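Long-range contacts in muconate cycloisomerase (Azorhizobium caulinodans, PDB 3MY9), which is a magnesium-binding member of the enolase superfamily, combining an enolase-type N-terminal domain with a TIM-barrel-like domain: residues P219-Q224 with P244-E249; E249-A254 with D267-K272; L308-Q313 with P356-S361. All coordinates share one frame; numbering follows the deposited sequence.

Contact 1. Residues P219-Q224 with P244-E249; sequences PTFIEQ and PILADE. With MG (magnesium ion), chain C.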
ATOM      1  N   PRO A 219      13.233 -28.016   8.319  1.00 37.27           N
ATOM      2  CA  PRO A 219      12.092 -28.906   8.077  1.00 37.02           C
ATOM      3  C   PRO A 219      11.437 -28.588   6.724  1.00 35.94           C
ATOM      4  O   PRO A 219      11.563 -27.477   6.219  1.00 35.47           O
ATOM      5  CB  PRO A 219      11.158 -28.579   9.225  1.00 37.27           C
ATOM      6  CG  PRO A 219      11.538 -27.231   9.671  1.00 36.11           C
ATOM      7  CD  PRO A 219      12.996 -27.110   9.444  1.00 37.17           C
ATOM      8  N   THR A 220      10.773 -29.564   6.123  1.00 36.07           N
ATOM      9  CA  THR A 220      10.075 -29.345   4.849  1.00 35.41           C
ATOM     10  C   THR A 220       8.999 -28.301   5.006  1.00 33.11           C
ATOM     11  O   THR A 220       8.823 -27.487   4.134  1.00 33.49           O
ATOM     12  CB  THR A 220       9.522 -30.671   4.303  1.00 36.21           C
ATOM     13  OG1 THR A 220      10.642 -31.499   4.037  1.00 38.70           O
ATOM     14  CG2 THR A 220       8.680 -30.488   3.004  1.00 33.81           C
ATOM     15  N   PHE A 221       8.278 -28.315   6.117  1.00 32.36           N
ATOM     16  CA  PHE A 221       7.394 -27.196   6.440  1.00 31.17           C
ATOM     17  C   PHE A 221       7.100 -27.178   7.917  1.00 31.59           C
ATOM     18  O   PHE A 221       7.321 -28.161   8.614  1.00 31.76           O
ATOM     19  CB  PHE A 221       6.087 -27.191   5.595  1.00 30.69           C
ATOM     20  CG  PHE A 221       5.148 -28.407   5.802  1.00 31.61           C
ATOM     21  CD1 PHE A 221       4.477 -28.615   7.011  1.00 30.96           C
ATOM     22  CD2 PHE A 221       4.864 -29.267   4.738  1.00 31.24           C
ATOM     23  CE1 PHE A 221       3.595 -29.694   7.177  1.00 35.56           C
ATOM     24  CE2 PHE A 221       3.983 -30.355   4.891  1.00 34.55           C
ATOM     25  CZ  PHE A 221       3.355 -30.587   6.108  1.00 34.29           C
ATOM     26  N   ILE A 222       6.592 -26.051   8.385  1.00 31.19           N
ATOM     27  CA  ILE A 222       6.117 -25.905   9.764  1.00 32.01           C
ATOM     28  C   ILE A 222       4.621 -25.603   9.699  1.00 32.19           C
ATOM     29  O   ILE A 222       4.204 -24.668   9.013  1.00 31.12           O
ATOM     30  CB  ILE A 222       6.846 -24.775  10.467  1.00 32.50           C
ATOM     31  CG1 ILE A 222       8.353 -25.108  10.588  1.00 32.46           C
ATOM     32  CG2 ILE A 222       6.228 -24.517  11.831  1.00 32.87           C
ATOM     33  CD1 ILE A 222       9.189 -23.943  11.045  1.00 34.72           C
ATOM     34  N   GLU A 223       3.810 -26.433  10.347  1.00 33.04           N
ATOM     35  CA  GLU A 223       2.349 -26.301  10.250  1.00 33.31           C
ATOM     36  C   GLU A 223       1.733 -25.406  11.317  1.00 33.38           C
ATOM     37  O   GLU A 223       1.958 -25.603  12.517  1.00 33.41           O
ATOM     38  CB  GLU A 223       1.680 -27.691  10.259  1.00 33.90           C
ATOM     39  CG  GLU A 223       0.153 -27.671  10.304  1.00 36.68           C
ATOM     40  CD  GLU A 223      -0.477 -29.035   9.966  1.00 43.02           C
ATOM     41  OE1 GLU A 223       0.249 -29.997   9.624  1.00 47.15           O
ATOM     42  OE2 GLU A 223      -1.707 -29.154  10.071  1.00 45.31           O
ATOM     43  N   GLN A 224       0.987 -24.406  10.841  1.00 33.36           N
ATOM     44  CA  GLN A 224       0.115 -23.533  11.624  1.00 33.66           C
ATOM     45  C   GLN A 224       0.581 -23.335  13.076  1.00 35.20           C
ATOM     46  O   GLN A 224      -0.045 -23.813  14.021  1.00 33.99           O
ATOM     47  CB  GLN A 224      -1.335 -24.108  11.562  1.00 35.73           C
ATOM     48  CG  GLN A 224      -2.445 -23.199  12.039  1.00 35.68           C
ATOM     49  CD  GLN A 224      -2.792 -22.116  10.996  1.00 36.32           C
ATOM     50  OE1 GLN A 224      -2.880 -22.413   9.812  1.00 36.33           O
ATOM     51  NE2 GLN A 224      -2.983 -20.872  11.442  1.00 34.28           N
ATOM     52  N   PRO A 244       9.207 -23.192   4.734  1.00 32.28           N
ATOM     53  CA  PRO A 244       7.804 -22.946   4.387  1.00 31.24           C
ATOM     54  C   PRO A 244       6.864 -23.030   5.612  1.00 31.20           C
ATOM     55  O   PRO A 244       7.008 -23.911   6.454  1.00 30.32           O
ATOM     56  CB  PRO A 244       7.503 -24.065   3.395  1.00 31.85           C
ATOM     57  CG  PRO A 244       8.833 -24.259   2.677  1.00 32.59           C
ATOM     58  CD  PRO A 244       9.825 -24.197   3.843  1.00 33.61           C
ATOM     59  N   ILE A 245       5.941 -22.091   5.704  1.00 31.04           N
ATOM     60  CA  ILE A 245       4.905 -22.126   6.682  1.00 32.29           C
ATOM     61  C   ILE A 245       3.656 -22.668   6.012  1.00 33.28           C
ATOM     62  O   ILE A 245       3.239 -22.144   4.994  1.00 32.98           O
ATOM     63  CB  ILE A 245       4.621 -20.736   7.212  1.00 32.56           C
ATOM     64  CG1 ILE A 245       5.862 -20.139   7.912  1.00 32.66           C
ATOM     65  CG2 ILE A 245       3.424 -20.775   8.180  1.00 32.38           C
ATOM     66  CD1 ILE A 245       6.202 -20.839   9.225  1.00 32.60           C
ATOM     67  N   LEU A 246       3.014 -23.668   6.619  1.00 34.10           N
ATOM     68  CA  LEU A 246       1.812 -24.259   6.022  1.00 35.08           C
ATOM     69  C   LEU A 246       0.591 -23.832   6.806  1.00 35.33           C
ATOM     70  O   LEU A 246       0.564 -23.922   8.037  1.00 36.02           O
ATOM     71  CB  LEU A 246       1.958 -25.780   5.949  1.00 35.32           C
ATOM     72  CG  LEU A 246       0.930 -26.941   5.772  1.00 39.93           C
ATOM     73  CD1 LEU A 246      -0.453 -26.727   6.410  1.00 44.05           C
ATOM     74  CD2 LEU A 246       0.827 -27.471   4.347  1.00 37.76           C
ATOM     75  N   ALA A 247      -0.418 -23.364   6.090  1.00 34.44           N
ATOM     76  CA  ALA A 247      -1.671 -22.969   6.712  1.00 35.22           C
ATOM     77  C   ALA A 247      -2.570 -24.184   6.805  1.00 35.95           C
ATOM     78  O   ALA A 247      -2.717 -24.932   5.827  1.00 35.67           O
ATOM     79  CB  ALA A 247      -2.343 -21.888   5.917  1.00 34.48           C
ATOM     80  N   ASP A 248      -3.149 -24.398   7.992  1.00 36.35           N
ATOM     81  CA  ASP A 248      -4.173 -25.408   8.156  1.00 37.42           C
ATOM     82  C   ASP A 248      -5.469 -24.702   8.530  1.00 38.23           C
ATOM     83  O   ASP A 248      -6.275 -24.386   7.640  1.00 38.85           O
ATOM     84  CB  ASP A 248      -3.747 -26.481   9.175  1.00 38.10           C
ATOM     85  CG  ASP A 248      -4.780 -27.615   9.318  1.00 40.39           C
ATOM     86  OD1 ASP A 248      -5.806 -27.614   8.588  1.00 41.90           O
ATOM     87  OD2 ASP A 248      -4.564 -28.493  10.189  1.00 40.38           O
ATOM     88  N   GLU A 249      -5.656 -24.377   9.808  1.00 38.78           N
ATOM     89  CA  GLU A 249      -6.868 -23.691  10.226  1.00 39.68           C
ATOM     90  C   GLU A 249      -7.028 -22.276   9.619  1.00 39.27           C
ATOM     91  O   GLU A 249      -8.152 -21.781   9.517  1.00 39.00           O
ATOM     92  CB  GLU A 249      -6.984 -23.656  11.754  1.00 41.91           C
ATOM     93  CG  GLU A 249      -7.393 -25.008  12.375  1.00 42.60           C
ATOM     94  CD  GLU A 249      -6.216 -25.999  12.531  1.00 44.01           C
ATOM     95  OE1 GLU A 249      -5.027 -25.619  12.348  1.00 39.83           O
ATOM     96  OE2 GLU A 249      -6.490 -27.172  12.870  1.00 45.67           O
TER
HETATM   97 MG    MG C 378      -3.285 -29.179  11.585  1.00 50.23          MG
HETATM   98  O   HOH W   1      -4.913 -29.166  12.826  1.00 25.58           O
HETATM   99  O   HOH W   2      -2.964 -27.246  12.450  1.00 26.41           O
HETATM  100  O   HOH W   3      -2.193 -29.845  13.190  1.00 24.74           O
HETATM  101  O   HOH W   4      -3.876 -31.332  11.195  1.00 28.19           O
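Ile-222 and Glu-223 pair with Ile-245 and Leu-246 as neighbouring parallel strands of the TIM-barrel-like domain, joined through helix 231-240 as a beta-alpha-beta unit. Three backbone hydrogen bonds run between them: Ile-222 N to Pro-244 O, Leu-246 N to Ile-222 O, and Gln-224 N to Leu-246 O. Beside them Leu-246 lies alongside Phe-221, its CG placed over the face of the ring 4.2 Å from the centroid in a CH-pi contact. At the C-terminal ends of the strands sits a magnesium site. Glu-223, extended with CG anti to the backbone N (chi1 174°), binds the ion through OE2 at 2.2 Å, and Asp-248 binds it through OD2 at 2.0 Å. The two carboxylate planes are turned 63° apart, and four waters complete six ligands. Waters 1 and 2 donate to Glu-249 OE2 and OE1, making that residue a second-shell partner. The remaining oxygens of the ligands are held by salt bridges, Glu-223 OE1 to Lys-166 and Asp-248 OD1 to Lys-272. Next to the site, Gln-224 bends at chi2 (77°), and its OE1 accepts Asp-248 N in the plane of the amide carbonyl at 2.7 Å.

Contact 2. Residues E249-A254 with D267-K272; sequences ESCFDA and DAISVK
Lys-272 and Cys-251 carry most of this contact between the loop that follows strand 245-247 and the end of strand 268-270, with Ile-269 and Phe-252 filling in around them. The lysine chain is bent at both chi2 (81°) and chi3 (75°), which folds it back toward Ser-270 at the end of strand 268-270 and brings NZ up to the loop backbone. There NZ donates to Cys-251 O at 2.7 Å, approaching from above the carbonyl plane. The same nitrogen also bonds Ser-270 O at 3.0 Å and, at a longer 3.2 Å, Ser-270 OG. A salt bridge to Asp-248 adds a fourth partner, so the ammonium group is held by Ser-270 and by Cys-251 and Asp-248 of the loop after strand 245-247. Its CE methylene meets the ring of Phe-252 obliquely, 3.8 Å from CD2, while Trp-57 meets that ring with its plane nearly perpendicular. Water 5 ties the backbones together as well, donating to Phe-252 O and accepting from Lys-272 N. Deeper in, Cys-251 SG touches the Ile-269 side chain, at 4.0 Å from CG2, and Leu-257 of helix 254-263 packs against both residues. Since Asp-248 binds magnesium, Lys-272 is a second-shell residue, placed to hold the orientation of a metal ligand, in an enolase-superfamily barrel whose metal site lies at the C-terminal ends of the strands.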
ATOM      1  N   GLU A 249      -5.656 -24.377   9.808  1.00 38.78           N
ATOM      2  CA  GLU A 249      -6.868 -23.691  10.226  1.00 39.68           C
ATOM      3  C   GLU A 249      -7.028 -22.276   9.619  1.00 39.27           C
ATOM      4  O   GLU A 249      -8.152 -21.781   9.517  1.00 39.00           O
ATOM      5  CB  GLU A 249      -6.984 -23.656  11.754  1.00 41.91           C
ATOM      6  CG  GLU A 249      -7.393 -25.008  12.375  1.00 42.60           C
ATOM      7  CD  GLU A 249      -6.216 -25.999  12.531  1.00 44.01           C
ATOM      8  OE1 GLU A 249      -5.027 -25.619  12.348  1.00 39.83           O
ATOM      9  OE2 GLU A 249      -6.490 -27.172  12.870  1.00 45.67           O
ATOM     10  N   SER A 250      -5.930 -21.649   9.181  1.00 38.39           N
ATOM     11  CA  SER A 250      -6.014 -20.393   8.396  1.00 38.43           C
ATOM     12  C   SER A 250      -6.592 -20.563   7.005  1.00 38.62           C
ATOM     13  O   SER A 250      -6.866 -19.585   6.359  1.00 38.38           O
ATOM     14  CB  SER A 250      -4.646 -19.723   8.222  1.00 37.40           C
ATOM     15  OG  SER A 250      -4.170 -19.183   9.420  1.00 38.01           O
ATOM     16  N   CYS A 251      -6.708 -21.785   6.503  1.00 39.35           N
ATOM     17  CA  CYS A 251      -7.228 -21.986   5.172  1.00 39.94           C
ATOM     18  C   CYS A 251      -8.195 -23.180   5.074  1.00 41.29           C
ATOM     19  O   CYS A 251      -7.779 -24.352   4.896  1.00 39.07           O
ATOM     20  CB  CYS A 251      -6.073 -22.130   4.198  1.00 39.27           C
ATOM     21  SG  CYS A 251      -6.641 -22.174   2.475  1.00 43.97           S
ATOM     22  N   PHE A 252      -9.480 -22.872   5.199  1.00 42.51           N
ATOM     23  CA  PHE A 252     -10.523 -23.895   5.069  1.00 44.98           C
ATOM     24  C   PHE A 252     -11.059 -23.998   3.655  1.00 44.41           C
ATOM     25  O   PHE A 252     -11.400 -25.084   3.211  1.00 44.38           O
ATOM     26  CB  PHE A 252     -11.694 -23.614   6.030  1.00 47.04           C
ATOM     27  CG  PHE A 252     -11.369 -23.950   7.444  1.00 51.74           C
ATOM     28  CD1 PHE A 252     -11.093 -22.973   8.362  1.00 54.68           C
ATOM     29  CD2 PHE A 252     -11.269 -25.267   7.839  1.00 57.48           C
ATOM     30  CE1 PHE A 252     -10.772 -23.295   9.671  1.00 57.45           C
ATOM     31  CE2 PHE A 252     -10.942 -25.595   9.158  1.00 60.24           C
ATOM     32  CZ  PHE A 252     -10.689 -24.598  10.060  1.00 58.69           C
ATOM     33  N   ASP A 253     -11.137 -22.867   2.966  1.00 44.34           N
ATOM     34  CA  ASP A 253     -11.887 -22.783   1.701  1.00 44.86           C
ATOM     35  C   ASP A 253     -11.239 -21.792   0.738  1.00 43.36           C
ATOM     36  O   ASP A 253     -10.198 -21.184   1.047  1.00 42.96           O
ATOM     37  CB  ASP A 253     -13.373 -22.439   1.970  1.00 45.92           C
ATOM     38  CG  ASP A 253     -13.574 -21.055   2.625  1.00 49.05           C
ATOM     39  OD1 ASP A 253     -12.632 -20.245   2.661  1.00 47.74           O
ATOM     40  OD2 ASP A 253     -14.698 -20.772   3.105  1.00 53.17           O
ATOM     41  N   ALA A 254     -11.850 -21.639  -0.426  1.00 42.78           N
ATOM     42  CA  ALA A 254     -11.279 -20.851  -1.504  1.00 42.04           C
ATOM     43  C   ALA A 254     -11.176 -19.397  -1.073  1.00 41.87           C
ATOM     44  O   ALA A 254     -10.165 -18.732  -1.345  1.00 41.22           O
ATOM     45  CB  ALA A 254     -12.107 -20.996  -2.769  1.00 42.16           C
ATOM     46  N   ASP A 267       3.065 -20.550   2.755  1.00 31.61           N
ATOM     47  CA  ASP A 267       3.762 -21.046   1.587  1.00 32.20           C
ATOM     48  C   ASP A 267       3.127 -22.327   1.030  1.00 32.66           C
ATOM     49  O   ASP A 267       3.544 -22.795  -0.033  1.00 33.55           O
ATOM     50  CB  ASP A 267       5.228 -21.329   1.948  1.00 32.12           C
ATOM     51  CG  ASP A 267       5.909 -20.133   2.572  1.00 32.99           C
ATOM     52  OD1 ASP A 267       6.082 -19.130   1.867  1.00 31.95           O
ATOM     53  OD2 ASP A 267       6.212 -20.168   3.783  1.00 30.77           O
ATOM     54  N   ALA A 268       2.164 -22.897   1.758  1.00 32.50           N
ATOM     55  CA  ALA A 268       1.528 -24.203   1.423  1.00 33.13           C
ATOM     56  C   ALA A 268       0.256 -24.277   2.253  1.00 33.32           C
ATOM     57  O   ALA A 268       0.132 -23.558   3.247  1.00 33.24           O
ATOM     58  CB  ALA A 268       2.450 -25.402   1.764  1.00 31.95           C
ATOM     59  N   ILE A 269      -0.710 -25.078   1.810  1.00 34.05           N
ATOM     60  CA  ILE A 269      -1.976 -25.205   2.523  1.00 35.05           C
ATOM     61  C   ILE A 269      -2.344 -26.679   2.679  1.00 36.73           C
ATOM     62  O   ILE A 269      -1.988 -27.504   1.846  1.00 36.89           O
ATOM     63  CB  ILE A 269      -3.112 -24.470   1.810  1.00 35.97           C
ATOM     64  CG1 ILE A 269      -3.431 -25.132   0.458  1.00 36.53           C
ATOM     65  CG2 ILE A 269      -2.800 -22.964   1.635  1.00 33.20           C
ATOM     66  CD1 ILE A 269      -4.611 -24.567  -0.203  1.00 39.00           C
ATOM     67  N   SER A 270      -3.040 -27.027   3.750  1.00 38.99           N
ATOM     68  CA  SER A 270      -3.621 -28.371   3.841  1.00 41.00           C
ATOM     69  C   SER A 270      -5.048 -28.284   3.344  1.00 41.21           C
ATOM     70  O   SER A 270      -5.779 -27.401   3.744  1.00 39.89           O
ATOM     71  CB  SER A 270      -3.607 -28.884   5.268  1.00 41.86           C
ATOM     72  OG  SER A 270      -4.242 -27.920   6.088  1.00 47.31           O
ATOM     73  N   VAL A 271      -5.423 -29.204   2.466  1.00 43.05           N
ATOM     74  CA  VAL A 271      -6.741 -29.230   1.857  1.00 45.67           C
ATOM     75  C   VAL A 271      -7.615 -30.214   2.637  1.00 48.17           C
ATOM     76  O   VAL A 271      -7.266 -31.386   2.792  1.00 49.35           O
ATOM     77  CB  VAL A 271      -6.691 -29.685   0.370  1.00 45.98           C
ATOM     78  CG1 VAL A 271      -5.592 -28.985  -0.378  1.00 45.49           C
ATOM     79  CG2 VAL A 271      -6.459 -31.160   0.285  1.00 49.30           C
ATOM     80  N   LYS A 272      -8.729 -29.705   3.151  1.00 50.54           N
ATOM     81  CA  LYS A 272      -9.673 -30.475   3.957  1.00 52.25           C
ATOM     82  C   LYS A 272     -10.885 -30.720   3.089  1.00 53.48           C
ATOM     83  O   LYS A 272     -11.680 -29.811   2.913  1.00 51.92           O
ATOM     84  CB  LYS A 272     -10.103 -29.640   5.175  1.00 52.98           C
ATOM     85  CG  LYS A 272      -9.221 -29.726   6.413  1.00 52.74           C
ATOM     86  CD  LYS A 272      -7.990 -28.839   6.332  1.00 49.25           C
ATOM     87  CE  LYS A 272      -8.330 -27.347   6.549  1.00 46.92           C
ATOM     88  NZ  LYS A 272      -7.089 -26.568   6.322  1.00 42.52           N
TER
HETATM   89  O   HOH W   5      -9.251 -26.843   2.731  1.00 44.37           O

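Contact 3. Residues L308-Q313 with P356-S361; sequences LAAGTQ and PGLGIS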
ATOM      1  N   LEU A 308     -12.176 -42.065   3.277  1.00 51.09           N
ATOM      2  CA  LEU A 308     -10.780 -42.232   2.910  1.00 49.65           C
ATOM      3  C   LEU A 308     -10.642 -42.540   1.429  1.00 48.25           C
ATOM      4  O   LEU A 308      -9.733 -42.057   0.788  1.00 47.79           O
ATOM      5  CB  LEU A 308     -10.159 -43.361   3.716  1.00 50.94           C
ATOM      6  CG  LEU A 308      -8.698 -43.687   3.420  1.00 50.17           C
ATOM      7  CD1 LEU A 308      -7.832 -42.458   3.582  1.00 50.09           C
ATOM      8  CD2 LEU A 308      -8.269 -44.796   4.363  1.00 51.42           C
ATOM      9  N   ALA A 309     -11.536 -43.349   0.885  1.00 49.25           N
ATOM     10  CA  ALA A 309     -11.513 -43.665  -0.556  1.00 48.76           C
ATOM     11  C   ALA A 309     -11.696 -42.367  -1.347  1.00 47.20           C
ATOM     12  O   ALA A 309     -10.980 -42.092  -2.301  1.00 45.76           O
ATOM     13  CB  ALA A 309     -12.619 -44.687  -0.910  1.00 49.49           C
ATOM     14  N   ALA A 310     -12.654 -41.561  -0.916  1.00 47.78           N
ATOM     15  CA  ALA A 310     -12.926 -40.276  -1.564  1.00 47.28           C
ATOM     16  C   ALA A 310     -11.684 -39.376  -1.539  1.00 45.41           C
ATOM     17  O   ALA A 310     -11.300 -38.798  -2.556  1.00 43.38           O
ATOM     18  CB  ALA A 310     -14.127 -39.580  -0.901  1.00 47.67           C
ATOM     19  N   GLY A 311     -11.042 -39.291  -0.387  1.00 45.63           N
ATOM     20  CA  GLY A 311      -9.872 -38.431  -0.253  1.00 44.87           C
ATOM     21  C   GLY A 311      -8.701 -38.909  -1.103  1.00 44.45           C
ATOM     22  O   GLY A 311      -7.996 -38.114  -1.706  1.00 44.28           O
ATOM     23  N   THR A 312      -8.516 -40.217  -1.161  1.00 44.98           N
ATOM     24  CA  THR A 312      -7.444 -40.818  -1.938  1.00 45.13           C
ATOM     25  C   THR A 312      -7.631 -40.604  -3.451  1.00 44.63           C
ATOM     26  O   THR A 312      -6.678 -40.317  -4.165  1.00 43.45           O
ATOM     27  CB  THR A 312      -7.368 -42.321  -1.607  1.00 47.26           C
ATOM     28  OG1 THR A 312      -7.002 -42.469  -0.228  1.00 48.45           O
ATOM     29  CG2 THR A 312      -6.341 -42.990  -2.451  1.00 48.82           C
ATOM     30  N   GLN A 313      -8.867 -40.739  -3.927  1.00 45.19           N
ATOM     31  CA  GLN A 313      -9.218 -40.436  -5.335  1.00 44.92           C
ATOM     32  C   GLN A 313      -8.974 -38.972  -5.686  1.00 43.50           C
ATOM     33  O   GLN A 313      -8.391 -38.641  -6.735  1.00 42.85           O
ATOM     34  CB  GLN A 313     -10.696 -40.763  -5.608  1.00 45.41           C
ATOM     35  CG  GLN A 313     -11.077 -42.217  -5.409  1.00 47.29           C
ATOM     36  CD  GLN A 313     -10.649 -43.114  -6.543  1.00 49.35           C
ATOM     37  OE1 GLN A 313     -10.362 -42.656  -7.642  1.00 48.52           O
ATOM     38  NE2 GLN A 313     -10.614 -44.420  -6.279  1.00 50.31           N
ATOM     39  N   PRO A 356     -13.875 -49.090 -10.467  1.00 59.30           N
ATOM     40  CA  PRO A 356     -14.810 -48.006 -10.762  1.00 57.83           C
ATOM     41  C   PRO A 356     -15.319 -47.281  -9.525  1.00 56.84           C
ATOM     42  O   PRO A 356     -15.262 -47.820  -8.416  1.00 56.50           O
ATOM     43  CB  PRO A 356     -15.969 -48.715 -11.467  1.00 59.05           C
ATOM     44  CG  PRO A 356     -15.849 -50.138 -11.113  1.00 62.03           C
ATOM     45  CD  PRO A 356     -14.392 -50.399 -10.884  1.00 61.57           C
ATOM     46  N   GLY A 357     -15.835 -46.069  -9.729  1.00 55.45           N
ATOM     47  CA  GLY A 357     -16.361 -45.278  -8.635  1.00 55.03           C
ATOM     48  C   GLY A 357     -15.284 -45.009  -7.609  1.00 54.52           C
ATOM     49  O   GLY A 357     -14.150 -44.678  -7.966  1.00 52.63           O
ATOM     50  N   LEU A 358     -15.633 -45.182  -6.333  1.00 55.65           N
ATOM     51  CA  LEU A 358     -14.671 -44.989  -5.242  1.00 55.35           C
ATOM     52  C   LEU A 358     -13.640 -46.127  -5.184  1.00 56.75           C
ATOM     53  O   LEU A 358     -12.552 -45.947  -4.647  1.00 55.55           O
ATOM     54  CB  LEU A 358     -15.389 -44.848  -3.901  1.00 55.55           C
ATOM     55  CG  LEU A 358     -16.151 -43.535  -3.702  1.00 55.02           C
ATOM     56  CD1 LEU A 358     -17.181 -43.655  -2.587  1.00 54.92           C
ATOM     57  CD2 LEU A 358     -15.187 -42.382  -3.447  1.00 51.69           C
ATOM     58  N   GLY A 359     -13.987 -47.279  -5.753  1.00 59.38           N
ATOM     59  CA  GLY A 359     -13.131 -48.461  -5.743  1.00 61.57           C
ATOM     60  C   GLY A 359     -13.204 -49.276  -4.454  1.00 63.98           C
ATOM     61  O   GLY A 359     -12.227 -49.893  -4.074  1.00 64.46           O
ATOM     62  N   ILE A 360     -14.366 -49.272  -3.797  1.00 66.27           N
ATOM     63  CA  ILE A 360     -14.607 -49.993  -2.533  1.00 68.74           C
ATOM     64  C   ILE A 360     -15.946 -50.716  -2.651  1.00 71.86           C
ATOM     65  O   ILE A 360     -16.769 -50.357  -3.492  1.00 71.53           O
ATOM     66  CB  ILE A 360     -14.661 -49.017  -1.315  1.00 68.41           C
ATOM     67  CG1 ILE A 360     -15.916 -48.130  -1.360  1.00 68.23           C
ATOM     68  CG2 ILE A 360     -13.439 -48.121  -1.280  1.00 65.60           C
ATOM     69  CD1 ILE A 360     -15.990 -47.126  -0.237  1.00 67.11           C
ATOM     70  N   SER A 361     -16.167 -51.739  -1.827  1.00 75.08           N
ATOM     71  CA  SER A 361     -17.456 -52.422  -1.799  1.00 78.10           C
ATOM     72  C   SER A 361     -17.996 -52.553  -0.381  1.00 80.03           C
ATOM     73  O   SER A 361     -17.233 -52.731   0.565  1.00 79.92           O
ATOM     74  CB  SER A 361     -17.345 -53.799  -2.451  1.00 79.93           C
ATOM     75  OG  SER A 361     -16.068 -54.358  -2.202  1.00 82.31           O
TER
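Helix 305-316 of the TIM-barrel-like domain packs against a type II' beta turn, Pro-356 to Gly-359, with Ala-309 and Leu-358 the nearest pair at 5.8 Å between CA atoms. Gly-357 takes the first central position of the turn with a positive phi of 60°, a conformation that favours glycine, and the closing bond from Gly-359 N to Pro-356 O is weak. Against this turn the helix presents two small side chains and one long one. Ala-309 CB points at the loop, where Ile-360 CG2 comes within 3.5 Å and Leu-358 CB lies at 4.1 Å. Leu-358 instead reaches along the helix surface with CD2, which rests 3.6 Å from Ala-310 CA and also touches the methyl of that alanine. Met-110 of helix 102-120 packs on both Leu-358 and Ala-310, so Leu-358 also meets a helix of the enolase-type N-terminal domain. The polar tie comes from Gln-313, one helical turn beyond Ala-309. Bent at chi2 (-77°), it holds its amide between two backbones: OE1 accepts from Ala-125 N, and NE2 turns to the loop. The bond there is far from straight, since Gln-313 NE2 meets Leu-358 O at 3.0 Å with an angle of 132° at the hydrogen, arriving well above the carbonyl plane.

All three contacts fall in the C-terminal TIM-barrel-like region and follow one another along the chain without interleaving. Contacts 1 and 2 are neighbours, their centres 10 Å apart: they share Glu-249, and strands 222-223, 245-247 and 268-270 lie side by side in one sheet. Ile-245 N and Asp-267 OD2 make a probable hydrogen bond between them. Together they bring in both protein ligands of the magnesium and Lys-272, which is salt-bridged to one of them, and both touch a second subunit. Contact 3 lies on the opposite side of the chain's centre, about 28 Å from contact 1 and 23 Å from contact 2 between centres, where helix 305-316 meets the loop before helix 364-370, away from the metal.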